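Local structure of putative carboxynorspermidine decarboxylase protein (Sinorhizobium meliloti, 3MT1) at residues K31-K37 and M52-S58; E73-V79 and A93-N99; V191-G197 and G224-E230. The protein probably catalyses the pyridoxal 5'-phosphate-dependent decarboxylation of carboxynorspermidine and carboxyspermidine to norspermidine and spermidine, as a homodimer. All coordinates share one frame. Residue numbers count along the deposited sequence, not the author numbering.

Contact 1 (K31-K37 and M52-S58); sequences KALLALK and MDGTTSS
Strands 31-35 and 54-57 are the first two strands of the TIM barrel of this decarboxylase family. Helix 45-49 lies between them in a beta-alpha-beta unit. They pair in parallel, with the paired residues extended. L34 bridges T55 (CA-CA 4.5 Å) and A35 bridges T56 (5.1 Å). The segments' end-to-end directions differ by 42°. D53, L33 and T56 bury the most surface. D53 (chi1 m) pairs twice with A32: D53 N donates to A32 O at 2.8 Å, and A32 N donates to D53 OD2 at 3.1 Å. K31 NZ makes a long salt bridge to D53 OD1 at 3.8 Å. G54 follows at phi/psi 144/-160. A beta carbon there would jam against D53 O and crowd L33 CD2. L33 (chi1 m, chi2 t) lies over G54, with L33 CD2 3.7 Å from D53 C. L34 N donates to G54 O at 2.8 Å. T56 N donates to L34 O at 2.9 Å, and L36 N to T56 O at 3.2 Å. T56 takes chi1 t, placing T56 CG2 3.8 Å from A35 CA. L36 and K37 then turn to helical angles. The selenomethionine M52 sets its CE 4.2 Å from both A32 CB and L34 CB. Five backbone amides thus donate across the pair. The D53 carboxylate takes one of them, A32 N, and R25 offsets its charge in a salt bridge.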
loop_
_atom_site.group_PDB
_atom_site.type_symbol
_atom_site.label_atom_id
_atom_site.label_comp_id
_atom_site.label_asym_id
_atom_site.label_seq_id
_atom_site.Cartn_x
_atom_site.Cartn_y
_atom_site.Cartn_z
ATOM N N LYS B 31 28.842 2.490 14.618
ATOM C CA LYS B 31 28.323 3.430 13.618
ATOM C C LYS B 31 26.838 3.149 13.400
ATOM O O LYS B 31 26.401 2.050 13.593
ATOM C CB LYS B 31 29.132 3.339 12.324
ATOM C CG LYS B 31 30.497 4.067 12.411
ATOM C CD LYS B 31 31.341 3.859 11.164
ATOM C CE LYS B 31 32.768 4.322 11.391
ATOM N NZ LYS B 31 32.869 5.784 11.123
ATOM N N ALA B 32 26.072 4.167 13.033
ATOM C CA ALA B 32 24.629 4.044 12.852
ATOM C C ALA B 32 24.252 4.468 11.450
ATOM O O ALA B 32 24.676 5.557 10.985
ATOM C CB ALA B 32 23.877 4.928 13.858
ATOM N N LEU B 33 23.441 3.628 10.799
ATOM C CA LEU B 33 22.949 3.893 9.456
ATOM C C LEU B 33 21.421 3.942 9.458
ATOM O O LEU B 33 20.766 3.088 10.056
ATOM C CB LEU B 33 23.441 2.823 8.496
ATOM C CG LEU B 33 24.896 2.389 8.560
ATOM C CD1 LEU B 33 25.147 1.137 7.713
ATOM C CD2 LEU B 33 25.795 3.499 8.107
ATOM N N LEU B 34 20.849 4.950 8.804
ATOM C CA LEU B 34 19.391 5.034 8.706
ATOM C C LEU B 34 18.901 3.898 7.812
ATOM O O LEU B 34 19.387 3.761 6.702
ATOM C CB LEU B 34 18.982 6.384 8.093
ATOM C CG LEU B 34 17.509 6.661 7.766
ATOM C CD1 LEU B 34 16.614 6.504 9.031
ATOM C CD2 LEU B 34 17.320 8.038 7.135
ATOM N N ALA B 35 17.960 3.090 8.272
ATOM C CA ALA B 35 17.352 2.068 7.370
ATOM C C ALA B 35 16.298 2.690 6.462
ATOM O O ALA B 35 15.226 3.072 6.942
ATOM C CB ALA B 35 16.768 0.897 8.148
ATOM N N LEU B 36 16.623 2.835 5.171
ATOM C CA LEU B 36 15.735 3.525 4.237
ATOM C C LEU B 36 14.378 2.820 4.015
ATOM O O LEU B 36 13.423 3.464 3.644
ATOM C CB LEU B 36 16.442 3.842 2.940
ATOM C CG LEU B 36 17.642 4.813 3.022
ATOM C CD1 LEU B 36 18.138 5.221 1.628
ATOM C CD2 LEU B 36 17.264 6.075 3.787
ATOM N N LYS B 37 14.271 1.520 4.314
ATOM C CA LYS B 37 12.978 0.835 4.203
ATOM C C LYS B 37 11.927 1.407 5.170
ATOM O O LYS B 37 10.722 1.375 4.888
ATOM C CB LYS B 37 13.097 -0.691 4.303
ATOM C CG LYS B 37 13.461 -1.212 5.655
ATOM C CD LYS B 37 13.682 -2.744 5.681
ATOM C CE LYS B 37 14.289 -3.133 7.047
ATOM N NZ LYS B 37 14.774 -4.571 7.096
HETATM N N MSE B 52 24.599 10.899 12.085
HETATM C CA MSE B 52 24.663 9.509 11.672
HETATM C C MSE B 52 25.800 9.226 10.709
HETATM O O MSE B 52 26.557 10.133 10.343
HETATM C CB MSE B 52 23.332 9.068 11.092
HETATM C CG MSE B 52 22.187 9.256 12.084
HETATM SE SE MSE B 52 20.504 8.564 11.377
HETATM C CE MSE B 52 20.680 6.766 11.929
ATOM N N ASP B 53 25.944 7.969 10.304
ATOM C CA ASP B 53 27.128 7.547 9.533
ATOM C C ASP B 53 26.808 7.106 8.101
ATOM O O ASP B 53 27.730 6.730 7.369
ATOM C CB ASP B 53 27.889 6.432 10.272
ATOM C CG ASP B 53 28.470 6.905 11.598
ATOM O OD1 ASP B 53 29.551 7.554 11.573
ATOM O OD2 ASP B 53 27.856 6.630 12.668
ATOM N N GLY B 54 25.533 7.162 7.708
ATOM C CA GLY B 54 25.083 6.635 6.434
ATOM C C GLY B 54 23.695 5.987 6.435
ATOM O O GLY B 54 22.866 6.205 7.332
ATOM N N THR B 55 23.451 5.166 5.434
ATOM C CA THR B 55 22.140 4.587 5.199
ATOM C C THR B 55 22.376 3.144 4.881
ATOM O O THR B 55 23.454 2.784 4.463
ATOM C CB THR B 55 21.454 5.237 3.914
ATOM O OG1 THR B 55 22.250 5.000 2.728
ATOM C CG2 THR B 55 21.276 6.759 4.097
ATOM N N THR B 56 21.379 2.312 5.087
ATOM C CA THR B 56 21.414 0.959 4.561
ATOM C C THR B 56 20.148 0.744 3.700
ATOM O O THR B 56 19.141 1.343 3.949
ATOM C CB THR B 56 21.564 -0.086 5.690
ATOM O OG1 THR B 56 21.807 -1.371 5.110
ATOM C CG2 THR B 56 20.281 -0.173 6.580
ATOM N N SER B 57 20.228 -0.100 2.694
ATOM C CA SER B 57 19.212 -0.196 1.660
ATOM C C SER B 57 18.873 -1.614 1.321
ATOM O O SER B 57 19.707 -2.480 1.461
ATOM C CB SER B 57 19.771 0.367 0.365
ATOM O OG SER B 57 19.861 1.759 0.438
ATOM N N SER B 58 17.697 -1.847 0.764
ATOM C CA SER B 58 17.392 -3.174 0.266
ATOM C C SER B 58 16.976 -3.233 -1.181
ATOM O O SER B 58 16.363 -4.194 -1.587
ATOM C CB SER B 58 16.341 -3.845 1.144
ATOM O OG SER B 58 15.339 -2.915 1.504
#

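Contact 2 (E73-V79 and A93-N99); sequences ETHAYSV and ADKIIFN
One carboxylate oxygen holds a polar cluster on the sheet face of H75 and K95. E73 OE2 takes a 2.5 Å salt bridge from K95 NZ and a 2.8 Å hydrogen bond from H75 NE2. E73 chi1 is -122°, between wells. With H75 at chi1 m, K95 CB lies over the H75 ring face, 3.8 Å from its centroid and 12° off the normal, a CH-pi contact. The m, t, t, p chain of K95 carries NZ to E73 OE2. K95 also makes a cation-pi contact with W193.

Strands 73-77 and 95-98 are parallel and extended. Their axes approach to 4.7 Å and cross at -17°. H75 bridges K95 (CA-CA 4.8 Å) and A76 bridges I96 (4.7 Å). A76 N donates to K95 O at 3.0 Å, and I97 N to A76 O at 2.8 Å. D94 N donates to T74 O at 2.8 Å, and K95 N reaches T74 O weakly at 3.4 Å. T74 N donates to D94 OD2 at 3.2 Å; D94 also forms a salt bridge with R67.

These are the third and fourth strands of the TIM barrel, joined by helix 83-92 in a beta-alpha-beta crossover. On the helix-covered face, A76 CB meets A93 CB at 3.9 Å and touches V89 of that helix.

On the H75 face, Y77 CD1 packs on I97 CG2 at 3.7 Å. Y77 (chi1 t) sends its OH to N99 OD1 over a very short 2.4 Å; R119 also bonds this hydroxyl. A water joins S78 O (2.8 Å) to N99 N (3.0 Å). V79 packs on I258 of the second subunit.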
loop_
_atom_site.group_PDB
_atom_site.type_symbol
_atom_site.label_atom_id
_atom_site.label_comp_id
_atom_site.label_asym_id
_atom_site.label_seq_id
_atom_site.Cartn_x
_atom_site.Cartn_y
_atom_site.Cartn_z
ATOM N N GLU B 73 28.552 6.805 4.426
ATOM C CA GLU B 73 28.622 5.385 4.102
ATOM C C GLU B 73 27.264 4.837 3.617
ATOM O O GLU B 73 26.217 5.056 4.263
ATOM C CB GLU B 73 29.081 4.582 5.333
ATOM C CG GLU B 73 30.351 3.762 5.067
ATOM C CD GLU B 73 30.748 2.840 6.204
ATOM O OE1 GLU B 73 31.381 3.346 7.176
ATOM O OE2 GLU B 73 30.451 1.624 6.088
ATOM N N THR B 74 27.270 4.124 2.494
ATOM C CA THR B 74 26.056 3.462 2.017
ATOM C C THR B 74 26.229 1.952 1.972
ATOM O O THR B 74 27.199 1.446 1.405
ATOM C CB THR B 74 25.554 4.003 0.611
ATOM O OG1 THR B 74 26.141 3.236 -0.437
ATOM C CG2 THR B 74 25.879 5.476 0.414
ATOM N N HIS B 75 25.289 1.243 2.580
ATOM C CA HIS B 75 25.293 -0.234 2.617
ATOM C C HIS B 75 24.153 -0.736 1.782
ATOM O O HIS B 75 23.044 -0.196 1.842
ATOM C CB HIS B 75 25.133 -0.773 4.039
ATOM C CG HIS B 75 26.359 -0.631 4.882
ATOM N ND1 HIS B 75 26.623 -1.461 5.956
ATOM C CD2 HIS B 75 27.409 0.230 4.798
ATOM C CE1 HIS B 75 27.764 -1.092 6.517
ATOM N NE2 HIS B 75 28.265 -0.076 5.826
ATOM N N ALA B 76 24.434 -1.754 0.988
ATOM C CA ALA B 76 23.405 -2.371 0.174
ATOM C C ALA B 76 23.106 -3.777 0.658
ATOM O O ALA B 76 24.018 -4.535 0.962
ATOM C CB ALA B 76 23.821 -2.373 -1.309
ATOM N N TYR B 77 21.830 -4.112 0.747
ATOM C CA TYR B 77 21.414 -5.471 1.037
ATOM C C TYR B 77 20.287 -5.845 0.098
ATOM O O TYR B 77 19.529 -4.979 -0.360
ATOM C CB TYR B 77 20.918 -5.597 2.472
ATOM C CG TYR B 77 20.295 -6.954 2.770
ATOM C CD1 TYR B 77 21.066 -8.117 2.778
ATOM C CD2 TYR B 77 18.918 -7.071 3.028
ATOM C CE1 TYR B 77 20.505 -9.355 3.050
ATOM C CE2 TYR B 77 18.338 -8.303 3.287
ATOM C CZ TYR B 77 19.135 -9.451 3.301
ATOM O OH TYR B 77 18.546 -10.686 3.574
ATOM N N SER B 78 20.178 -7.127 -0.209
ATOM C CA SER B 78 19.022 -7.613 -0.930
ATOM C C SER B 78 18.851 -9.069 -0.639
ATOM O O SER B 78 19.821 -9.751 -0.348
ATOM C CB SER B 78 19.133 -7.408 -2.448
ATOM O OG SER B 78 17.989 -7.964 -3.113
ATOM N N VAL B 79 17.611 -9.529 -0.725
ATOM C CA VAL B 79 17.298 -10.940 -0.653
ATOM C C VAL B 79 17.770 -11.607 -1.944
ATOM O O VAL B 79 18.347 -12.683 -1.899
ATOM C CB VAL B 79 15.797 -11.148 -0.399
ATOM C CG1 VAL B 79 15.449 -12.566 -0.450
ATOM C CG2 VAL B 79 15.437 -10.622 0.966
ATOM N N ALA B 93 27.369 1.656 -3.593
ATOM C CA ALA B 93 27.566 1.122 -2.250
ATOM C C ALA B 93 29.031 1.105 -1.819
ATOM O O ALA B 93 29.915 0.923 -2.646
ATOM C CB ALA B 93 26.980 -0.288 -2.156
ATOM N N ASP B 94 29.280 1.278 -0.523
ATOM C CA ASP B 94 30.599 1.036 0.072
ATOM C C ASP B 94 30.721 -0.372 0.613
ATOM O O ASP B 94 31.789 -0.959 0.636
ATOM C CB ASP B 94 30.826 2.019 1.204
ATOM C CG ASP B 94 30.929 3.432 0.703
ATOM O OD1 ASP B 94 31.747 3.658 -0.213
ATOM O OD2 ASP B 94 30.189 4.308 1.196
ATOM N N LYS B 95 29.606 -0.909 1.060
ATOM C CA LYS B 95 29.536 -2.272 1.482
ATOM C C LYS B 95 28.331 -2.876 0.795
ATOM O O LYS B 95 27.335 -2.174 0.491
ATOM C CB LYS B 95 29.456 -2.347 3.009
ATOM C CG LYS B 95 30.789 -1.917 3.642
ATOM C CD LYS B 95 30.862 -2.175 5.133
ATOM C CE LYS B 95 32.137 -1.637 5.791
ATOM N NZ LYS B 95 32.188 -0.140 5.689
ATOM N N ILE B 96 28.441 -4.171 0.500
ATOM C CA ILE B 96 27.347 -4.916 -0.111
ATOM C C ILE B 96 27.203 -6.188 0.686
ATOM O O ILE B 96 28.195 -6.761 1.124
ATOM C CB ILE B 96 27.589 -5.197 -1.622
ATOM C CG1 ILE B 96 26.299 -5.726 -2.275
ATOM C CG2 ILE B 96 28.740 -6.142 -1.832
ATOM C CD1 ILE B 96 26.368 -5.817 -3.795
ATOM N N ILE B 97 25.966 -6.594 0.919
ATOM C CA ILE B 97 25.683 -7.769 1.704
ATOM C C ILE B 97 24.795 -8.716 0.929
ATOM O O ILE B 97 23.851 -8.301 0.227
ATOM C CB ILE B 97 25.045 -7.388 3.023
ATOM C CG1 ILE B 97 26.075 -6.599 3.832
ATOM C CG2 ILE B 97 24.548 -8.629 3.791
ATOM C CD1 ILE B 97 25.546 -5.312 4.385
ATOM N N PHE B 98 25.145 -9.998 1.027
ATOM C CA PHE B 98 24.435 -11.030 0.304
ATOM C C PHE B 98 23.756 -11.914 1.278
ATOM O O PHE B 98 24.262 -12.144 2.386
ATOM C CB PHE B 98 25.354 -11.849 -0.574
ATOM C CG PHE B 98 26.183 -11.025 -1.499
ATOM C CD1 PHE B 98 25.675 -10.619 -2.724
ATOM C CD2 PHE B 98 27.483 -10.639 -1.140
ATOM C CE1 PHE B 98 26.446 -9.845 -3.586
ATOM C CE2 PHE B 98 28.249 -9.882 -1.982
ATOM C CZ PHE B 98 27.725 -9.477 -3.214
ATOM N N ASN B 99 22.601 -12.408 0.835
ATOM C CA ASN B 99 21.701 -13.207 1.642
ATOM C C ASN B 99 22.174 -14.648 1.822
ATOM O O ASN B 99 21.805 -15.318 2.784
ATOM C CB ASN B 99 20.304 -13.183 1.019
ATOM C CG ASN B 99 19.228 -13.630 1.987
ATOM O OD1 ASN B 99 18.986 -12.968 2.997
ATOM N ND2 ASN B 99 18.575 -14.756 1.684
HETATM O O HOH W 1 21.787 -11.112 -1.708
#

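Contact 3 (V191-G197 and G224-E230); sequences VDWVSLG and GVQIYLE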
loop_
_atom_site.group_PDB
_atom_site.type_symbol
_atom_site.label_atom_id
_atom_site.label_comp_id
_atom_site.label_asym_id
_atom_site.label_seq_id
_atom_site.Cartn_x
_atom_site.Cartn_y
_atom_site.Cartn_z
ATOM N N VAL B 191 36.645 -11.639 10.861
ATOM C CA VAL B 191 36.285 -10.603 9.897
ATOM C C VAL B 191 36.529 -9.258 10.526
ATOM O O VAL B 191 36.921 -9.184 11.685
ATOM C CB VAL B 191 34.821 -10.700 9.419
ATOM C CG1 VAL B 191 34.589 -12.001 8.699
ATOM C CG2 VAL B 191 33.860 -10.561 10.570
ATOM N N ASP B 192 36.303 -8.179 9.786
ATOM C CA ASP B 192 36.590 -6.904 10.390
ATOM C C ASP B 192 35.428 -5.939 10.540
ATOM O O ASP B 192 35.625 -4.836 11.019
ATOM C CB ASP B 192 37.863 -6.268 9.805
ATOM C CG ASP B 192 37.755 -6.019 8.357
ATOM O OD1 ASP B 192 36.628 -5.704 7.958
ATOM O OD2 ASP B 192 38.766 -6.146 7.626
ATOM N N TRP B 193 34.207 -6.372 10.210
ATOM C CA TRP B 193 33.010 -5.591 10.570
ATOM C C TRP B 193 31.758 -6.434 10.694
ATOM O O TRP B 193 31.623 -7.462 10.040
ATOM C CB TRP B 193 32.759 -4.421 9.615
ATOM C CG TRP B 193 32.548 -4.826 8.195
ATOM C CD1 TRP B 193 33.496 -4.880 7.231
ATOM C CD2 TRP B 193 31.309 -5.243 7.567
ATOM N NE1 TRP B 193 32.932 -5.289 6.031
ATOM C CE2 TRP B 193 31.603 -5.527 6.213
ATOM C CE3 TRP B 193 29.994 -5.407 8.021
ATOM C CZ2 TRP B 193 30.646 -5.968 5.305
ATOM C CZ3 TRP B 193 29.028 -5.852 7.109
ATOM C CH2 TRP B 193 29.367 -6.121 5.759
ATOM N N VAL B 194 30.838 -5.960 11.529
ATOM C CA VAL B 194 29.563 -6.628 11.803
ATOM C C VAL B 194 28.453 -5.605 11.880
ATOM O O VAL B 194 28.619 -4.542 12.482
ATOM C CB VAL B 194 29.573 -7.358 13.163
ATOM C CG1 VAL B 194 28.205 -7.956 13.449
ATOM C CG2 VAL B 194 30.598 -8.461 13.161
ATOM N N SER B 195 27.323 -5.921 11.271
ATOM C CA SER B 195 26.160 -5.084 11.395
ATOM C C SER B 195 25.148 -5.815 12.231
ATOM O O SER B 195 24.728 -6.950 11.898
ATOM C CB SER B 195 25.550 -4.782 10.040
ATOM O OG SER B 195 24.130 -4.711 10.182
ATOM N N LEU B 196 24.742 -5.172 13.313
ATOM C CA LEU B 196 23.793 -5.801 14.199
ATOM C C LEU B 196 22.343 -5.512 13.844
ATOM O O LEU B 196 21.466 -5.895 14.593
ATOM C CB LEU B 196 24.084 -5.437 15.650
ATOM C CG LEU B 196 25.398 -6.015 16.155
ATOM C CD1 LEU B 196 25.734 -5.430 17.543
ATOM C CD2 LEU B 196 25.340 -7.547 16.140
ATOM N N GLY B 197 22.097 -4.859 12.707
ATOM C CA GLY B 197 20.735 -4.543 12.269
ATOM C C GLY B 197 19.965 -3.517 13.090
ATOM O O GLY B 197 20.550 -2.680 13.779
ATOM N N GLY B 224 37.479 -7.415 17.809
ATOM C CA GLY B 224 38.217 -6.500 16.914
ATOM C C GLY B 224 37.504 -6.183 15.596
ATOM O O GLY B 224 38.115 -6.255 14.523
ATOM N N VAL B 225 36.207 -5.858 15.689
ATOM C CA VAL B 225 35.357 -5.526 14.540
ATOM C C VAL B 225 34.739 -4.134 14.707
ATOM O O VAL B 225 34.553 -3.667 15.824
ATOM C CB VAL B 225 34.177 -6.571 14.321
ATOM C CG1 VAL B 225 34.689 -7.979 13.925
ATOM C CG2 VAL B 225 33.239 -6.646 15.525
ATOM N N GLN B 226 34.425 -3.471 13.600
ATOM C CA GLN B 226 33.582 -2.277 13.656
ATOM C C GLN B 226 32.079 -2.669 13.695
ATOM O O GLN B 226 31.603 -3.480 12.883
ATOM C CB GLN B 226 33.873 -1.343 12.481
ATOM C CG GLN B 226 32.919 -0.166 12.391
ATOM C CD GLN B 226 33.188 0.901 13.457
ATOM O OE1 GLN B 226 34.330 1.357 13.616
ATOM N NE2 GLN B 226 32.126 1.325 14.168
ATOM N N ILE B 227 31.348 -2.107 14.652
ATOM C CA ILE B 227 29.937 -2.386 14.747
ATOM C C ILE B 227 29.148 -1.361 13.956
ATOM O O ILE B 227 29.435 -0.164 13.986
ATOM C CB ILE B 227 29.443 -2.456 16.212
ATOM C CG1 ILE B 227 30.027 -3.681 16.913
ATOM C CG2 ILE B 227 27.898 -2.564 16.273
ATOM C CD1 ILE B 227 29.673 -3.744 18.379
ATOM N N TYR B 228 28.172 -1.878 13.221
ATOM C CA TYR B 228 27.103 -1.087 12.595
ATOM C C TYR B 228 25.755 -1.354 13.252
ATOM O O TYR B 228 25.401 -2.495 13.544
ATOM C CB TYR B 228 27.023 -1.369 11.111
ATOM C CG TYR B 228 28.210 -0.811 10.405
ATOM C CD1 TYR B 228 28.212 0.503 9.923
ATOM C CD2 TYR B 228 29.344 -1.586 10.232
ATOM C CE1 TYR B 228 29.320 1.022 9.264
ATOM C CE2 TYR B 228 30.455 -1.083 9.580
ATOM C CZ TYR B 228 30.452 0.216 9.106
ATOM O OH TYR B 228 31.596 0.686 8.486
ATOM N N LEU B 229 25.029 -0.280 13.507
ATOM C CA LEU B 229 23.661 -0.364 13.903
ATOM C C LEU B 229 22.867 0.129 12.708
ATOM O O LEU B 229 23.341 1.005 11.970
ATOM C CB LEU B 229 23.424 0.518 15.105
ATOM C CG LEU B 229 24.060 0.123 16.437
ATOM C CD1 LEU B 229 23.834 1.225 17.431
ATOM C CD2 LEU B 229 23.510 -1.193 16.993
ATOM N N GLU B 230 21.669 -0.436 12.512
ATOM C CA GLU B 230 20.774 -0.018 11.416
ATOM C C GLU B 230 19.456 0.522 11.958
ATOM O O GLU B 230 18.395 -0.055 11.728
ATOM C CB GLU B 230 20.462 -1.200 10.525
ATOM C CG GLU B 230 21.575 -1.696 9.634
ATOM C CD GLU B 230 21.220 -3.039 8.967
ATOM O OE1 GLU B 230 20.023 -3.277 8.627
ATOM O OE2 GLU B 230 22.143 -3.874 8.781
#
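This beta-alpha-beta unit supplies the last two strands of the TIM barrel, 193-195 and 226-229, linked by helix 209-223. The parallel pairing satisfies alternate backbone groups. Q226 N donates to D192 O at 3.2 Å. V194 N donates to Q226 O at 2.9 Å, and Y228 N to V194 O at 2.8 Å. L196 N donates to Y228 O at 2.8 Å, and E230 N to G197 O at 2.8 Å. V194 O and Q226 O lie 3.2 Å apart, but both are acceptors, each served by its own amide. Across its other edge, strand 193-195 bonds to F159, and I227 O accepts from K31 N.

Q226 NE2 also donates to I227 O at 3.1 Å, and bonds to G29. S220 OG serves V225 O. W193 NE1 bonds to N157. Y228 OH bonds to K95 and weakly to E73. Helix 209-223 covers the face of V194 and I227, away from W193 and Y228. There L196 CD1 meets I227 CG2 at 3.8 Å and V194 CG2 meets V225 CG2 at 4.0 Å. At the C-terminal end S195 OG works both ways. It accepts from G197 N at 3.2 Å, an ST turn, and donates to E230 OE2 at 2.6 Å.

The three contacts are parts of one closed barrel. Contacts 1 and 2 join where strand 54-57 pairs with strand 73-77: S57 O is 2.8 Å from Y77 N. Contacts 1 and 3 close the ring where the first strand meets the last, with K31 O 2.7 Å from L229 N. Contacts 2 and 3 meet across the interior, where Y228 OH lies 3.0 Å from K95 NZ. Contact 1 comes nearest the probable substrate site: the A35 side chain is about 8 Å from that of E233. The K37 side chain lies about 4 Å from a bound sulfate. In contact 3 the E230 side chain is about 10 Å from E233's; contact 2 lies away from these sites.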